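Extracellular subtilisin-like serine proteinase (Vibrio sp. PA-44, PDB 1SH7) probably cleaves peptide bonds in proteins, as the calcium-binding catalytic domain of a secreted, cold-adapted serine endopeptidase of the peptidase S8 (subtilisin) family. Local coordinates at residues Trp114-Ala119 and Ile145-Ser150; Ser110-Val115 and Ala125-Gly130; Gly76-Ser81 and Val89-Val94. All blocks are in the same frame, centred on the assembly; numbering follows the deposited sequence.

Contact 1 (Trp114-Ala119 and Ile145-Ser150); sequences WVAQNA and IQSGVS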
ATOM      1  N   TRP A 114     -16.047  -7.497  -2.476  1.00 12.82           N
ATOM      2  CA  TRP A 114     -15.753  -7.964  -3.825  1.00 12.02           C
ATOM      3  C   TRP A 114     -14.366  -8.598  -3.923  1.00 11.49           C
ATOM      4  O   TRP A 114     -14.166  -9.616  -4.594  1.00 10.70           O
ATOM      5  CB  TRP A 114     -15.873  -6.800  -4.817  1.00 12.35           C
ATOM      6  CG  TRP A 114     -15.779  -7.215  -6.223  1.00 11.74           C
ATOM      7  CD1 TRP A 114     -16.813  -7.519  -7.053  1.00 12.07           C
ATOM      8  CD2 TRP A 114     -14.579  -7.428  -6.987  1.00 13.39           C
ATOM      9  NE1 TRP A 114     -16.338  -7.848  -8.295  1.00 11.10           N
ATOM     10  CE2 TRP A 114     -14.971  -7.811  -8.281  1.00 13.40           C
ATOM     11  CE3 TRP A 114     -13.217  -7.283  -6.725  1.00 14.29           C
ATOM     12  CZ2 TRP A 114     -14.050  -8.063  -9.301  1.00 12.79           C
ATOM     13  CZ3 TRP A 114     -12.309  -7.552  -7.729  1.00 14.01           C
ATOM     14  CH2 TRP A 114     -12.726  -7.949  -8.987  1.00 14.57           C
ATOM     15  N   VAL A 115     -13.410  -7.978  -3.254  1.00 11.83           N
ATOM     16  CA  VAL A 115     -12.047  -8.533  -3.191  1.00 11.57           C
ATOM     17  C   VAL A 115     -12.065  -9.877  -2.454  1.00 11.54           C
ATOM     18  O   VAL A 115     -11.522 -10.862  -2.950  1.00 11.00           O
ATOM     19  CB  VAL A 115     -11.064  -7.533  -2.534  1.00 11.23           C
ATOM     20  CG1 VAL A 115      -9.778  -8.195  -2.172  1.00 12.41           C
ATOM     21  CG2 VAL A 115     -10.818  -6.320  -3.465  1.00 12.64           C
ATOM     22  N   ALA A 116     -12.722  -9.963  -1.311  1.00 12.36           N
ATOM     23  CA  ALA A 116     -12.809 -11.249  -0.612  1.00 13.54           C
ATOM     24  C   ALA A 116     -13.443 -12.326  -1.519  1.00 14.45           C
ATOM     25  O   ALA A 116     -12.940 -13.462  -1.610  1.00 14.50           O
ATOM     26  CB  ALA A 116     -13.600 -11.121   0.668  1.00 13.83           C
ATOM     27  N   GLN A 117     -14.485 -11.949  -2.253  1.00 14.60           N
ATOM     28  CA  GLN A 117     -15.204 -12.924  -3.080  1.00 15.74           C
ATOM     29  C   GLN A 117     -14.458 -13.287  -4.384  1.00 15.56           C
ATOM     30  O   GLN A 117     -14.660 -14.369  -4.916  1.00 14.77           O
ATOM     31  CB  GLN A 117     -16.606 -12.432  -3.419  0.65 15.72           C
ATOM     32  CG  GLN A 117     -17.554 -12.388  -2.231  0.65 18.89           C
ATOM     33  CD  GLN A 117     -18.779 -11.513  -2.476  0.65 22.81           C
ATOM     34  OE1 GLN A 117     -19.158 -11.269  -3.625  0.65 26.49           O
ATOM     35  NE2 GLN A 117     -19.393 -11.033  -1.398  0.65 24.75           N
ATOM     36  N   ASN A 118     -13.594 -12.404  -4.883  1.00 15.31           N
ATOM     37  CA  ASN A 118     -13.044 -12.570  -6.215  1.00 15.47           C
ATOM     38  C   ASN A 118     -11.540 -12.795  -6.282  1.00 15.21           C
ATOM     39  O   ASN A 118     -11.009 -13.027  -7.357  1.00 13.85           O
ATOM     40  CB  ASN A 118     -13.443 -11.364  -7.098  1.00 15.81           C
ATOM     41  CG  ASN A 118     -14.936 -11.333  -7.380  1.00 17.64           C
ATOM     42  OD1 ASN A 118     -15.713 -10.665  -6.664  1.00 22.13           O
ATOM     43  ND2 ASN A 118     -15.357 -12.065  -8.394  1.00 18.27           N
ATOM     44  N   ALA A 119     -10.839 -12.711  -5.161  1.00 15.91           N
ATOM     45  CA  ALA A 119      -9.378 -12.935  -5.210  1.00 17.01           C
ATOM     46  C   ALA A 119      -9.156 -14.355  -5.627  1.00 17.41           C
ATOM     47  O   ALA A 119      -9.919 -15.223  -5.225  1.00 17.75           O
ATOM     48  CB  ALA A 119      -8.744 -12.691  -3.867  1.00 17.06           C
ATOM     49  N   ILE A 145      -9.973 -10.152   5.481  1.00 11.74           N
ATOM     50  CA  ILE A 145      -8.704 -10.644   6.022  1.00 11.40           C
ATOM     51  C   ILE A 145      -8.846 -12.071   6.522  1.00 11.58           C
ATOM     52  O   ILE A 145      -7.998 -12.904   6.228  1.00 12.57           O
ATOM     53  CB  ILE A 145      -8.149  -9.715   7.113  1.00 10.77           C
ATOM     54  CG1 ILE A 145      -7.781  -8.359   6.541  1.00 11.60           C
ATOM     55  CG2 ILE A 145      -6.857 -10.275   7.722  1.00 11.49           C
ATOM     56  CD1 ILE A 145      -7.701  -7.281   7.562  1.00  9.71           C
ATOM     57  N   GLN A 146      -9.933 -12.373   7.235  1.00 12.76           N
ATOM     58  CA  GLN A 146     -10.224 -13.763   7.598  1.00 13.49           C
ATOM     59  C   GLN A 146     -10.380 -14.670   6.382  1.00 13.25           C
ATOM     60  O   GLN A 146     -10.044 -15.860   6.433  1.00 13.87           O
ATOM     61  CB  GLN A 146     -11.505 -13.839   8.443  1.00 13.91           C
ATOM     62  CG  GLN A 146     -11.812 -15.257   8.913  0.65 16.70           C
ATOM     63  CD  GLN A 146     -12.872 -15.290   9.975  0.65 17.05           C
ATOM     64  OE1 GLN A 146     -12.640 -14.808  11.074  0.65 19.22           O
ATOM     65  NE2 GLN A 146     -14.044 -15.852   9.651  0.65 19.33           N
ATOM     66  N   SER A 147     -10.855 -14.110   5.267  1.00 13.35           N
ATOM     67  CA  SER A 147     -11.025 -14.871   4.033  1.00 12.67           C
ATOM     68  C   SER A 147      -9.702 -15.306   3.462  1.00 13.10           C
ATOM     69  O   SER A 147      -9.666 -16.195   2.620  1.00 13.53           O
ATOM     70  CB  SER A 147     -11.798 -14.072   2.979  1.00 12.66           C
ATOM     71  OG  SER A 147     -10.910 -13.376   2.131  1.00 14.01           O
ATOM     72  N   GLY A 148      -8.621 -14.649   3.887  1.00 12.83           N
ATOM     73  CA  GLY A 148      -7.287 -15.005   3.448  1.00 11.94           C
ATOM     74  C   GLY A 148      -6.525 -13.976   2.661  1.00 12.24           C
ATOM     75  O   GLY A 148      -5.471 -14.286   2.166  1.00 11.98           O
ATOM     76  N   VAL A 149      -7.057 -12.761   2.525  1.00 11.76           N
ATOM     77  CA  VAL A 149      -6.390 -11.691   1.794  1.00 12.16           C
ATOM     78  C   VAL A 149      -5.848 -10.622   2.744  1.00 11.73           C
ATOM     79  O   VAL A 149      -6.624 -10.041   3.518  1.00 11.07           O
ATOM     80  CB  VAL A 149      -7.378 -11.045   0.793  1.00 12.86           C
ATOM     81  CG1 VAL A 149      -6.786  -9.783   0.152  1.00 12.48           C
ATOM     82  CG2 VAL A 149      -7.760 -12.065  -0.272  1.00 13.45           C
ATOM     83  N   SER A 150      -4.532 -10.375   2.695  1.00 11.93           N
ATOM     84  CA  SER A 150      -3.916  -9.332   3.526  1.00 11.70           C
ATOM     85  C   SER A 150      -4.359  -7.930   3.042  1.00 11.26           C
ATOM     86  O   SER A 150      -4.481  -7.706   1.839  1.00 10.94           O
ATOM     87  CB  SER A 150      -2.384  -9.419   3.448  1.00 12.67           C
ATOM     88  OG  SER A 150      -1.904 -10.580   4.105  1.00 10.98           O
TER
HETATM   89  O   HOH W   1     -10.722 -14.486  -0.438  1.00 15.70           O

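Contact 2 (Ser110-Val115 and Ala125-Gly130); sequences SGVDWV and ANMSLG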
ATOM      1  N   SER A 110     -18.622  -2.626  -0.305  1.00 12.92           N
ATOM      2  CA  SER A 110     -18.905  -3.462  -1.461  1.00 12.89           C
ATOM      3  C   SER A 110     -17.602  -3.833  -2.166  1.00 13.42           C
ATOM      4  O   SER A 110     -17.436  -4.967  -2.621  1.00 13.30           O
ATOM      5  CB  SER A 110     -19.844  -2.741  -2.455  1.00 13.68           C
ATOM      6  OG  SER A 110     -21.132  -2.557  -1.888  1.00 13.96           O
ATOM      7  N   GLY A 111     -16.687  -2.869  -2.272  1.00 12.95           N
ATOM      8  CA  GLY A 111     -15.392  -3.111  -2.877  1.00 12.07           C
ATOM      9  C   GLY A 111     -14.594  -4.112  -2.038  1.00 12.53           C
ATOM     10  O   GLY A 111     -13.959  -5.001  -2.593  1.00 11.25           O
ATOM     11  N   VAL A 112     -14.647  -3.966  -0.714  1.00 12.14           N
ATOM     12  CA  VAL A 112     -13.896  -4.855   0.184  1.00 12.83           C
ATOM     13  C   VAL A 112     -14.433  -6.298   0.046  1.00 12.71           C
ATOM     14  O   VAL A 112     -13.663  -7.243  -0.143  1.00 14.21           O
ATOM     15  CB  VAL A 112     -13.957  -4.352   1.639  1.00 12.46           C
ATOM     16  CG1 VAL A 112     -13.402  -5.382   2.624  1.00 12.40           C
ATOM     17  CG2 VAL A 112     -13.252  -3.001   1.763  1.00 11.51           C
ATOM     18  N   ASP A 113     -15.749  -6.451   0.115  1.00 13.42           N
ATOM     19  CA  ASP A 113     -16.434  -7.728  -0.072  1.00 13.66           C
ATOM     20  C   ASP A 113     -16.124  -8.341  -1.449  1.00 13.35           C
ATOM     21  O   ASP A 113     -15.969  -9.558  -1.581  1.00 13.15           O
ATOM     22  CB  ASP A 113     -17.954  -7.532   0.038  1.00 13.57           C
ATOM     23  CG  ASP A 113     -18.430  -7.291   1.454  1.00 16.37           C
ATOM     24  OD1 ASP A 113     -19.663  -7.030   1.589  1.00 16.48           O
ATOM     25  OD2 ASP A 113     -17.688  -7.359   2.484  1.00 16.87           O
ATOM     26  N   TRP A 114     -16.047  -7.497  -2.476  1.00 12.82           N
ATOM     27  CA  TRP A 114     -15.753  -7.964  -3.825  1.00 12.02           C
ATOM     28  C   TRP A 114     -14.366  -8.598  -3.923  1.00 11.49           C
ATOM     29  O   TRP A 114     -14.166  -9.616  -4.594  1.00 10.70           O
ATOM     30  CB  TRP A 114     -15.873  -6.800  -4.817  1.00 12.35           C
ATOM     31  CG  TRP A 114     -15.779  -7.215  -6.223  1.00 11.74           C
ATOM     32  CD1 TRP A 114     -16.813  -7.519  -7.053  1.00 12.07           C
ATOM     33  CD2 TRP A 114     -14.579  -7.428  -6.987  1.00 13.39           C
ATOM     34  NE1 TRP A 114     -16.338  -7.848  -8.295  1.00 11.10           N
ATOM     35  CE2 TRP A 114     -14.971  -7.811  -8.281  1.00 13.40           C
ATOM     36  CE3 TRP A 114     -13.217  -7.283  -6.725  1.00 14.29           C
ATOM     37  CZ2 TRP A 114     -14.050  -8.063  -9.301  1.00 12.79           C
ATOM     38  CZ3 TRP A 114     -12.309  -7.552  -7.729  1.00 14.01           C
ATOM     39  CH2 TRP A 114     -12.726  -7.949  -8.987  1.00 14.57           C
ATOM     40  N   VAL A 115     -13.410  -7.978  -3.254  1.00 11.83           N
ATOM     41  CA  VAL A 115     -12.047  -8.533  -3.191  1.00 11.57           C
ATOM     42  C   VAL A 115     -12.065  -9.877  -2.454  1.00 11.54           C
ATOM     43  O   VAL A 115     -11.522 -10.862  -2.950  1.00 11.00           O
ATOM     44  CB  VAL A 115     -11.064  -7.533  -2.534  1.00 11.23           C
ATOM     45  CG1 VAL A 115      -9.778  -8.195  -2.172  1.00 12.41           C
ATOM     46  CG2 VAL A 115     -10.818  -6.320  -3.465  1.00 12.64           C
ATOM     47  N   ALA A 125      -4.557  -6.670  -0.857  1.00  9.54           N
ATOM     48  CA  ALA A 125      -5.447  -5.538  -1.111  1.00  9.49           C
ATOM     49  C   ALA A 125      -4.829  -4.255  -0.548  1.00  9.28           C
ATOM     50  O   ALA A 125      -4.209  -4.287   0.520  1.00  7.72           O
ATOM     51  CB  ALA A 125      -6.775  -5.754  -0.469  1.00  9.37           C
ATOM     52  N   ASN A 126      -5.030  -3.145  -1.269  1.00  9.22           N
ATOM     53  CA  ASN A 126      -4.567  -1.833  -0.870  1.00  9.71           C
ATOM     54  C   ASN A 126      -5.729  -0.867  -0.693  1.00  9.95           C
ATOM     55  O   ASN A 126      -6.466  -0.620  -1.640  1.00  9.31           O
ATOM     56  CB  ASN A 126      -3.606  -1.249  -1.917  1.00 10.32           C
ATOM     57  CG  ASN A 126      -2.942   0.027  -1.443  1.00  8.46           C
ATOM     58  OD1 ASN A 126      -3.518   1.102  -1.530  1.00 13.58           O
ATOM     59  ND2 ASN A 126      -1.728  -0.092  -0.951  1.00  5.81           N
ATOM     60  N   MET A 127      -5.879  -0.341   0.526  1.00 10.34           N
ATOM     61  CA  MET A 127      -6.835   0.710   0.836  1.00 10.48           C
ATOM     62  C   MET A 127      -6.140   2.012   1.264  1.00 10.58           C
ATOM     63  O   MET A 127      -5.893   2.235   2.427  1.00 11.11           O
ATOM     64  CB  MET A 127      -7.811   0.237   1.927  1.00 10.99           C
ATOM     65  CG  MET A 127      -8.590  -0.978   1.524  1.00 12.33           C
ATOM     66  SD  MET A 127      -9.815  -1.412   2.741  1.00 12.31           S
ATOM     67  CE  MET A 127     -11.022  -0.231   2.363  1.00 12.66           C
ATOM     68  N   SER A 128      -5.815   2.861   0.303  1.00 10.87           N
ATOM     69  CA  SER A 128      -5.207   4.145   0.550  1.00 10.27           C
ATOM     70  C   SER A 128      -6.330   5.174   0.744  1.00 11.46           C
ATOM     71  O   SER A 128      -6.492   6.084  -0.036  1.00 12.31           O
ATOM     72  CB  SER A 128      -4.301   4.521  -0.615  1.00 11.12           C
ATOM     73  OG  SER A 128      -3.013   3.954  -0.462  1.00 10.93           O
ATOM     74  N   LEU A 129      -7.090   5.020   1.811  1.00 11.93           N
ATOM     75  CA  LEU A 129      -8.321   5.778   1.997  1.00 11.96           C
ATOM     76  C   LEU A 129      -8.716   5.614   3.458  1.00 13.35           C
ATOM     77  O   LEU A 129      -8.307   4.654   4.111  1.00 12.57           O
ATOM     78  CB  LEU A 129      -9.413   5.303   0.995  1.00 12.66           C
ATOM     79  CG  LEU A 129     -10.029   3.912   1.229  1.00 13.32           C
ATOM     80  CD1 LEU A 129     -11.159   4.009   2.262  1.00 13.12           C
ATOM     81  CD2 LEU A 129     -10.555   3.235  -0.045  1.00 13.32           C
ATOM     82  N   GLY A 130      -9.447   6.583   4.003  1.00 13.64           N
ATOM     83  CA  GLY A 130      -9.955   6.453   5.348  1.00 14.82           C
ATOM     84  C   GLY A 130     -10.860   7.617   5.722  1.00 15.25           C
ATOM     85  O   GLY A 130     -10.824   8.683   5.127  1.00 15.50           O
TER

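Contact 3 (Gly76-Ser81 and Val89-Val94); sequences GTIGGS and VNIVGV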
ATOM      1  N   GLY A  76       0.591   2.485  -9.393  1.00  9.49           N
ATOM      2  CA  GLY A  76       1.939   2.622  -9.935  1.00 10.01           C
ATOM      3  C   GLY A  76       3.050   2.348  -8.918  1.00  9.81           C
ATOM      4  O   GLY A  76       4.106   1.814  -9.276  1.00  9.07           O
ATOM      5  N   THR A  77       2.854   2.773  -7.670  1.00 10.26           N
ATOM      6  CA  THR A  77       3.847   2.557  -6.622  1.00 10.39           C
ATOM      7  C   THR A  77       3.926   1.055  -6.291  1.00  9.98           C
ATOM      8  O   THR A  77       5.008   0.509  -6.113  1.00  8.25           O
ATOM      9  CB  THR A  77       3.540   3.423  -5.383  1.00 10.33           C
ATOM     10  OG1 THR A  77       3.674   4.819  -5.705  1.00  9.99           O
ATOM     11  CG2 THR A  77       4.553   3.175  -4.228  1.00 10.77           C
ATOM     12  N   ILE A  78       2.808   0.339  -6.346  1.00 11.01           N
ATOM     13  CA  ILE A  78       2.836  -1.103  -6.146  1.00 11.13           C
ATOM     14  C   ILE A  78       3.555  -1.777  -7.306  1.00 11.60           C
ATOM     15  O   ILE A  78       4.438  -2.616  -7.086  1.00 12.99           O
ATOM     16  CB  ILE A  78       1.425  -1.700  -6.056  1.00 11.69           C
ATOM     17  CG1 ILE A  78       0.622  -1.034  -4.914  1.00 10.76           C
ATOM     18  CG2 ILE A  78       1.509  -3.270  -5.876  1.00 12.23           C
ATOM     19  CD1 ILE A  78      -0.810  -1.559  -4.791  1.00 10.48           C
ATOM     20  N   GLY A  79       3.172  -1.407  -8.533  1.00 11.15           N
ATOM     21  CA  GLY A  79       3.461  -2.246  -9.694  1.00 11.14           C
ATOM     22  C   GLY A  79       3.974  -1.616 -10.974  1.00 10.69           C
ATOM     23  O   GLY A  79       4.154  -2.313 -11.959  1.00 13.17           O
ATOM     24  N   GLY A  80       4.211  -0.327 -10.995  1.00 10.60           N
ATOM     25  CA  GLY A  80       4.748   0.326 -12.172  1.00 10.57           C
ATOM     26  C   GLY A  80       6.144  -0.127 -12.512  1.00 10.82           C
ATOM     27  O   GLY A  80       6.963  -0.359 -11.640  1.00 10.44           O
ATOM     28  N   SER A  81       6.424  -0.253 -13.807  1.00 12.20           N
ATOM     29  CA  SER A  81       7.760  -0.652 -14.261  1.00 12.59           C
ATOM     30  C   SER A  81       8.907   0.259 -13.750  1.00 13.01           C
ATOM     31  O   SER A  81       9.930  -0.234 -13.269  1.00 12.69           O
ATOM     32  CB  SER A  81       7.776  -0.650 -15.785  0.60 12.95           C
ATOM     33  OG  SER A  81       9.034  -1.037 -16.260  0.65 15.99           O
ATOM     34  N   VAL A  89       3.891  -7.511 -11.030  1.00 12.58           N
ATOM     35  CA  VAL A  89       2.670  -7.868 -10.324  1.00 11.99           C
ATOM     36  C   VAL A  89       1.457  -7.633 -11.224  1.00 11.45           C
ATOM     37  O   VAL A  89       1.505  -6.846 -12.163  1.00 10.63           O
ATOM     38  CB  VAL A  89       2.549  -7.063  -8.983  1.00 10.80           C
ATOM     39  CG1 VAL A  89       2.124  -5.656  -9.236  1.00 11.65           C
ATOM     40  CG2 VAL A  89       1.643  -7.768  -7.983  1.00 11.83           C
ATOM     41  N   ASN A  90       0.388  -8.369 -10.966  1.00 11.45           N
ATOM     42  CA  ASN A  90      -0.897  -8.082 -11.569  1.00 12.57           C
ATOM     43  C   ASN A  90      -1.643  -7.049 -10.745  1.00 12.19           C
ATOM     44  O   ASN A  90      -1.622  -7.085  -9.506  1.00 11.60           O
ATOM     45  CB  ASN A  90      -1.711  -9.373 -11.699  1.00 13.26           C
ATOM     46  CG  ASN A  90      -1.025 -10.392 -12.571  1.00 17.75           C
ATOM     47  OD1 ASN A  90      -0.888 -10.163 -13.763  1.00 18.25           O
ATOM     48  ND2 ASN A  90      -0.548 -11.518 -11.969  1.00 17.55           N
ATOM     49  N   ILE A  91      -2.317  -6.122 -11.430  1.00 11.56           N
ATOM     50  CA  ILE A  91      -3.082  -5.067 -10.780  1.00 11.75           C
ATOM     51  C   ILE A  91      -4.548  -5.214 -11.177  1.00 10.94           C
ATOM     52  O   ILE A  91      -4.825  -5.393 -12.369  1.00 10.69           O
ATOM     53  CB  ILE A  91      -2.555  -3.671 -11.229  1.00 11.47           C
ATOM     54  CG1 ILE A  91      -1.080  -3.445 -10.783  1.00 12.41           C
ATOM     55  CG2 ILE A  91      -3.487  -2.582 -10.757  1.00 14.18           C
ATOM     56  CD1 ILE A  91      -0.899  -3.170  -9.258  1.00 13.82           C
ATOM     57  N   VAL A  92      -5.458  -5.097 -10.202  1.00 10.81           N
ATOM     58  CA  VAL A  92      -6.887  -5.079 -10.434  1.00 10.82           C
ATOM     59  C   VAL A  92      -7.488  -3.838  -9.802  1.00 11.55           C
ATOM     60  O   VAL A  92      -7.284  -3.593  -8.590  1.00 11.68           O
ATOM     61  CB  VAL A  92      -7.571  -6.381  -9.918  1.00 10.94           C
ATOM     62  CG1 VAL A  92      -9.077  -6.303 -10.132  1.00 12.26           C
ATOM     63  CG2 VAL A  92      -7.005  -7.604 -10.633  1.00 11.64           C
ATOM     64  N   GLY A  93      -8.227  -3.050 -10.605  1.00 10.93           N
ATOM     65  CA  GLY A  93      -8.893  -1.828 -10.135  1.00 11.69           C
ATOM     66  C   GLY A  93     -10.219  -2.108  -9.456  1.00 11.69           C
ATOM     67  O   GLY A  93     -11.068  -2.789 -10.017  1.00 12.28           O
ATOM     68  N   VAL A  94     -10.389  -1.627  -8.227  1.00 11.36           N
ATOM     69  CA  VAL A  94     -11.672  -1.727  -7.505  1.00 12.28           C
ATOM     70  C   VAL A  94     -12.098  -0.316  -7.148  1.00 11.46           C
ATOM     71  O   VAL A  94     -11.669   0.266  -6.152  1.00 12.28           O
ATOM     72  CB  VAL A  94     -11.564  -2.626  -6.254  1.00 12.04           C
ATOM     73  CG1 VAL A  94     -12.923  -2.835  -5.600  1.00 14.21           C
ATOM     74  CG2 VAL A  94     -10.950  -3.972  -6.624  1.00 13.56           C
TER

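Contact 1 (Trp114-Ala119 and Ile145-Ser150)
S147 meets A116 in two ways, one direct and one through water. Its OG lies 3.8 Å from A116 CB, an ordinary packing distance. A single water spans the polar part of the gap, donating both of its hydrogens: one goes to A116 O (2.7 Å) and the other to S147 OG (2.8 Å). The same hydroxyl is also hydrogen-bonded to A144 O of helix 135-146, so it links that helix to the bridging water. Next comes G148, whose positive phi (117°) and bonds back into the preceding turn form a Schellman motif that turns the chain inward. V149 then faces the other helix and contributes more buried area than any other single residue. Its two methyls divide the work. CG1, anti to the backbone N (chi1 172°), reaches V115 CG1 at 4.1 Å, the two valines crossing at about a right angle. CG2 rests 3.8 Å from A119 CB, where the opposing chain has just left its helix. Beyond V149 the chain enters strand 150-154, and S150 pairs through its backbone with A125. Thus the C-terminal ends of two neighbouring helices, 105-118 and 135-146, come together on one face of the parallel sheet, each just ahead of its next strand, as in the alpha/beta/alpha fold of subtilases.

Contact 2 (Ser110-Val115 and Ala125-Gly130)
V112 and M127 cross at about a right angle, the end of the methionine lying against one branch of the valine. The atoms that meet are V112 CG2 and M127 CE, 3.6 Å apart, with M127 SD slightly farther from the same CG2 at 3.9 Å. One methyl therefore touches both the sulfur and the terminal carbon. The torsions explain the approach: M127 leaves the strand with CG beside its backbone N, runs extended through chi2, and then bends at chi3 (78°), which turns CE toward the helix. F151 and L153 of the adjoining strand 150-154 also touch the M127 side chain, and F151 reaches V112 as well.

One helical turn on, V115 directs its CB toward the strand, and its CG1 approaches A125 CB at 4.2 Å. This pair is looser than the first, and V149 also touches A125. Between A125 and M127, N126 turns to the other face of the sheet, where it meets T223 and A227 of helix 219-236.

Past the strand, S128 is the centre of an inverse gamma turn, closed by a weak bond from L129 N to M127 O (3.1 Å). It belongs to the pocket that holds phenylmethanesulfonic acid: its O is hydrogen-bonded to H70 NE2 and its OG to S220 O. H70 and S220 are predicted members of the charge relay system.

Chemically, all four touching residues are buried and purely apolar. Helix 105-118 is thus held to the strand by dispersion and exclusion of water, while the directional bonds come from the sheet, where M127 pairs with M152, and from the turn at S128 in the phenylmethanesulfonic acid pocket.

Contact 3 (Gly76-Ser81 and Val89-Val94)
I78 of helix 70-79 and the adjoining G79 pack on V89, just before strand 90-95, and on I91 within it. I78 CG2 is the shared point: it lies 4.2 Å from V89 CG1 and an equal 4.2 Å from I91 CD1. A chi1 of -57° sets CG1 of I78 beside the backbone N and leaves CG2 anti to that N. The isoleucine branch therefore meets both neighbours at once, and its side chain runs obliquely to each. I91 brings CD1 to that position through a folded chain, with chi2 at -74° instead of extended.

A second kind of contact is side chain against bare backbone. V89 CG1 sits 3.7 Å from G79 CA, the nearest approach between the two segments, and I91 CD1 reaches the same CA at 4.5 Å. V89 places CG1 there by holding it between its own backbone N and carbonyl carbon (chi1 77°). With no side chain at G79, the helix end can come close, the CA atoms of G79 and V89 being 5.7 Å apart.

These elements belong to the beta-alpha-beta unit of strand 51-56, helix 70-79 and strand 90-95. In the subtilisin fold this crossover is left-handed, a rare handedness for such a unit and characteristic of the fold. The helix begins at H70, a predicted charge-relay residue. I78 also touches P224 and A227 of helix 219-236, which packs on the same face.

Polar bonds lie around this apolar centre. R50 NH2 is hydrogen-bonded to both G79 O and V89 O, so one guanidinium nitrogen joins the helix end to the chain entering the strand. Within 76-81, G80 N bonds back to G76 O at 2.7 Å. On the strand, N90 ND2 is hydrogen-bonded to V31 O.

Along the chain contact 3 comes first; contacts 1 and 2 follow, both from helix 105-118 and sharing W114 and V115. Contacts 1 and 2 have centres about 10 Å apart and adjoin where S150 O probably accepts a hydrogen bond from A125 N (2.9 Å). From centre to centre, contact 3 is about 14 Å from contact 2 and about 17 Å from contact 1. The parallel sheet lies between: contact 3 packs on the face covered by helix 219-236, contacts 1 and 2 on the other. V94 against G111 and I78 against N126 connect them. Contacts 2 and 3 fix helices to opposite faces; contact 1 joins neighbouring helix ends; strand 123-127 leads to pocket residue S128.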